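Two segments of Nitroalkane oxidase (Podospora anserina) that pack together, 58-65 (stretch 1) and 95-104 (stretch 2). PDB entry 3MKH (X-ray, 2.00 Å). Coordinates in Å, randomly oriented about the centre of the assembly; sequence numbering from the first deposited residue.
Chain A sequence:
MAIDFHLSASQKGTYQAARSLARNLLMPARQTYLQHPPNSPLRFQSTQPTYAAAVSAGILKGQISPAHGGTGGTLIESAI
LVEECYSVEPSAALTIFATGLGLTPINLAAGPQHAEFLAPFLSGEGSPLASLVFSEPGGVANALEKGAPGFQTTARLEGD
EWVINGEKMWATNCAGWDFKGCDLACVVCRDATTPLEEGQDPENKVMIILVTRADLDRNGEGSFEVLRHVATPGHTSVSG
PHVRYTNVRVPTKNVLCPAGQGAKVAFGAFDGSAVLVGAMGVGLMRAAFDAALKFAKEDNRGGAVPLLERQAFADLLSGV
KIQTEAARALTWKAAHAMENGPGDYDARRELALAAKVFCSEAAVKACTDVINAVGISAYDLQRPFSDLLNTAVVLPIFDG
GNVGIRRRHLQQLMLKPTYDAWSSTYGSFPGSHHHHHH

Stretch 1 (58-65) GILKGQIS
Stretch 2 (95-104) TIFATGLGLT

Stretch 2, residues 95-104, is a segment of a longer helix. Stretch 1 follows the end of another helix. Gly58 leaves it in a Schellman motif, with phi/psi of 93/11; a CB there would jam against the preceding carbonyl, so glycine fits. Residues 59-62 keep helical phi/psi without the regular bonds. Gly62 N bonds to Gly58 O at 3.2 Å, and Gln63 N to Leu60 O at 2.9 Å. Gln63 follows at -94/-4, and Ile64 turns extended at -109/136.

The backbones come nearest at Gln63 and Gly100, with CA atoms 5.2 Å apart. Ile64 CA lies 6.9 Å from Leu103 CA. Both chains advance in the same sense along the contact: Ile59 meets Ile96, and Ile64 meets Leu103.

Gln63 is the centre of the contact. Its CB points toward the helix, with chi1 m, chi2 t and chi3 -18°. The amide NE2 donates to Ile96 O at 3.0 Å, with an N-H...O angle of 153°. This carbonyl also accepts weak helix bonds from Thr99 N (3.1 Å) and Gly100 N (3.5 Å). Gln63 OE1 lies 3.3 Å from Gly100 N, but the angle is too poor for a hydrogen bond. Gly100 suits this place because an ideal CB would sit only 3.0 Å from Gln63 CD. One water donates to Gln63 O and to Gly100 O, 2.8 Å from each, and so bridges the backbones. Gly100 O also accepts from Thr104 OG1 at 2.8 Å.

Apolar contacts flank the glutamine. Ile59 (m, m) places CG2 3.7 Å from CG2 of Ile96 (m, t). Ile64 (m, t) places CG1 3.9 Å from CD1 of Leu103 (m, t). Thr99 (m) sets its CG2 3.6 Å from Gln63 OE1 and 4.2 Å from Leu60 CG. Together the stretches bury 326 Å².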

# COMPACT_ATOMS: atom_id res chain seq x y z
N GLY A 58 -32.81 -6.05 -27.20
CA GLY A 58 -32.07 -7.25 -27.54
C GLY A 58 -31.00 -7.69 -26.54
O GLY A 58 -30.21 -8.59 -26.84
N ILE A 59 -30.99 -7.10 -25.34
CA ILE A 59 -29.89 -7.34 -24.39
C ILE A 59 -29.81 -8.81 -23.92
O ILE A 59 -28.73 -9.36 -23.77
CB ILE A 59 -29.94 -6.38 -23.17
CG1 ILE A 59 -29.85 -4.94 -23.63
CG2 ILE A 59 -28.75 -6.62 -22.25
CD1 ILE A 59 -28.52 -4.62 -24.34
N LEU A 60 -30.96 -9.43 -23.69
CA LEU A 60 -30.97 -10.82 -23.24
C LEU A 60 -30.51 -11.77 -24.35
O LEU A 60 -29.80 -12.75 -24.10
CB LEU A 60 -32.35 -11.20 -22.70
CG LEU A 60 -32.59 -10.96 -21.19
CD1 LEU A 60 -31.85 -9.79 -20.64
CD2 LEU A 60 -34.07 -10.92 -20.82
N LYS A 61 -30.93 -11.52 -25.59
CA LYS A 61 -30.45 -12.33 -26.71
C LYS A 61 -28.92 -12.33 -26.75
O LYS A 61 -28.29 -13.34 -27.09
CB LYS A 61 -31.00 -11.81 -28.04
CG LYS A 61 -32.53 -11.72 -28.12
CD LYS A 61 -32.97 -11.26 -29.53
CE LYS A 61 -34.12 -10.27 -29.46
NZ LYS A 61 -34.77 -10.05 -30.80
N GLY A 62 -28.34 -11.18 -26.41
CA GLY A 62 -26.90 -11.01 -26.39
C GLY A 62 -26.19 -11.74 -25.27
O GLY A 62 -24.97 -11.86 -25.28
N GLN A 63 -26.95 -12.24 -24.30
CA GLN A 63 -26.37 -13.00 -23.20
C GLN A 63 -26.41 -14.50 -23.49
O GLN A 63 -25.92 -15.29 -22.69
CB GLN A 63 -27.13 -12.71 -21.90
CG GLN A 63 -26.99 -11.28 -21.45
CD GLN A 63 -27.92 -10.94 -20.30
OE1 GLN A 63 -28.90 -11.64 -20.04
NE2 GLN A 63 -27.61 -9.85 -19.61
N ILE A 64 -27.01 -14.89 -24.61
CA ILE A 64 -27.17 -16.31 -24.92
C ILE A 64 -26.24 -16.67 -26.07
O ILE A 64 -26.10 -15.94 -27.05
CB ILE A 64 -28.65 -16.66 -25.23
CG1 ILE A 64 -29.48 -16.51 -23.95
CG2 ILE A 64 -28.79 -18.08 -25.77
CD1 ILE A 64 -30.98 -16.60 -24.18
N SER A 65 -25.57 -17.81 -25.95
CA SER A 65 -24.57 -18.15 -26.95
C SER A 65 -25.21 -18.48 -28.32
O SER A 65 -26.32 -18.99 -28.39
CB SER A 65 -23.73 -19.31 -26.44
OG SER A 65 -24.08 -20.49 -27.11
N THR A 95 -28.63 -5.78 -12.27
CA THR A 95 -29.82 -6.62 -12.41
C THR A 95 -29.86 -7.28 -13.79
O THR A 95 -30.13 -8.48 -13.91
CB THR A 95 -31.10 -5.83 -12.13
OG1 THR A 95 -31.10 -5.44 -10.76
CG2 THR A 95 -32.34 -6.66 -12.40
N ILE A 96 -29.55 -6.49 -14.81
CA ILE A 96 -29.45 -7.01 -16.16
C ILE A 96 -28.32 -8.02 -16.30
O ILE A 96 -28.52 -9.12 -16.81
CB ILE A 96 -29.31 -5.88 -17.18
CG1 ILE A 96 -30.54 -4.99 -17.13
CG2 ILE A 96 -29.11 -6.43 -18.58
CD1 ILE A 96 -30.41 -3.70 -17.93
N PHE A 97 -27.12 -7.65 -15.87
CA PHE A 97 -25.98 -8.56 -15.99
C PHE A 97 -26.19 -9.87 -15.21
O PHE A 97 -25.70 -10.93 -15.61
CB PHE A 97 -24.68 -7.87 -15.55
CG PHE A 97 -24.36 -6.63 -16.34
CD1 PHE A 97 -24.80 -6.51 -17.65
CD2 PHE A 97 -23.63 -5.60 -15.77
CE1 PHE A 97 -24.52 -5.37 -18.39
CE2 PHE A 97 -23.34 -4.46 -16.50
CZ PHE A 97 -23.78 -4.35 -17.82
N ALA A 98 -26.91 -9.78 -14.10
CA ALA A 98 -27.15 -10.96 -13.26
C ALA A 98 -27.98 -12.01 -14.00
O ALA A 98 -27.81 -13.22 -13.80
CB ALA A 98 -27.84 -10.55 -11.96
N THR A 99 -28.88 -11.57 -14.87
CA THR A 99 -29.66 -12.52 -15.68
C THR A 99 -28.68 -13.22 -16.63
O THR A 99 -28.81 -14.40 -16.91
CB THR A 99 -30.78 -11.82 -16.48
OG1 THR A 99 -31.86 -11.51 -15.60
CG2 THR A 99 -31.29 -12.70 -17.63
N GLY A 100 -27.68 -12.49 -17.10
CA GLY A 100 -26.66 -13.08 -17.96
C GLY A 100 -25.86 -14.15 -17.23
O GLY A 100 -25.55 -15.20 -17.80
N LEU A 101 -25.55 -13.90 -15.97
CA LEU A 101 -24.85 -14.89 -15.16
C LEU A 101 -25.72 -16.13 -14.96
O LEU A 101 -25.23 -17.27 -15.01
CB LEU A 101 -24.43 -14.29 -13.81
CG LEU A 101 -23.73 -15.27 -12.85
CD1 LEU A 101 -22.44 -15.83 -13.42
CD2 LEU A 101 -23.49 -14.62 -11.49
N GLY A 102 -27.01 -15.92 -14.73
CA GLY A 102 -27.94 -17.02 -14.56
C GLY A 102 -28.06 -17.89 -15.81
O GLY A 102 -28.27 -19.10 -15.71
N LEU A 103 -27.92 -17.28 -16.98
CA LEU A 103 -27.97 -18.04 -18.25
C LEU A 103 -26.67 -18.75 -18.60
O LEU A 103 -26.66 -19.67 -19.43
CB LEU A 103 -28.38 -17.12 -19.40
CG LEU A 103 -29.76 -16.49 -19.26
CD1 LEU A 103 -29.99 -15.37 -20.29
CD2 LEU A 103 -30.84 -17.57 -19.34
N THR A 104 -25.57 -18.34 -17.96
CA THR A 104 -24.25 -18.86 -18.30
C THR A 104 -24.09 -20.39 -18.15
O THR A 104 -23.57 -21.04 -19.04
CB THR A 104 -23.13 -18.10 -17.53
OG1 THR A 104 -23.19 -16.71 -17.90
CG2 THR A 104 -21.74 -18.67 -17.87
O HOH W 1 -24.48 -14.70 -20.37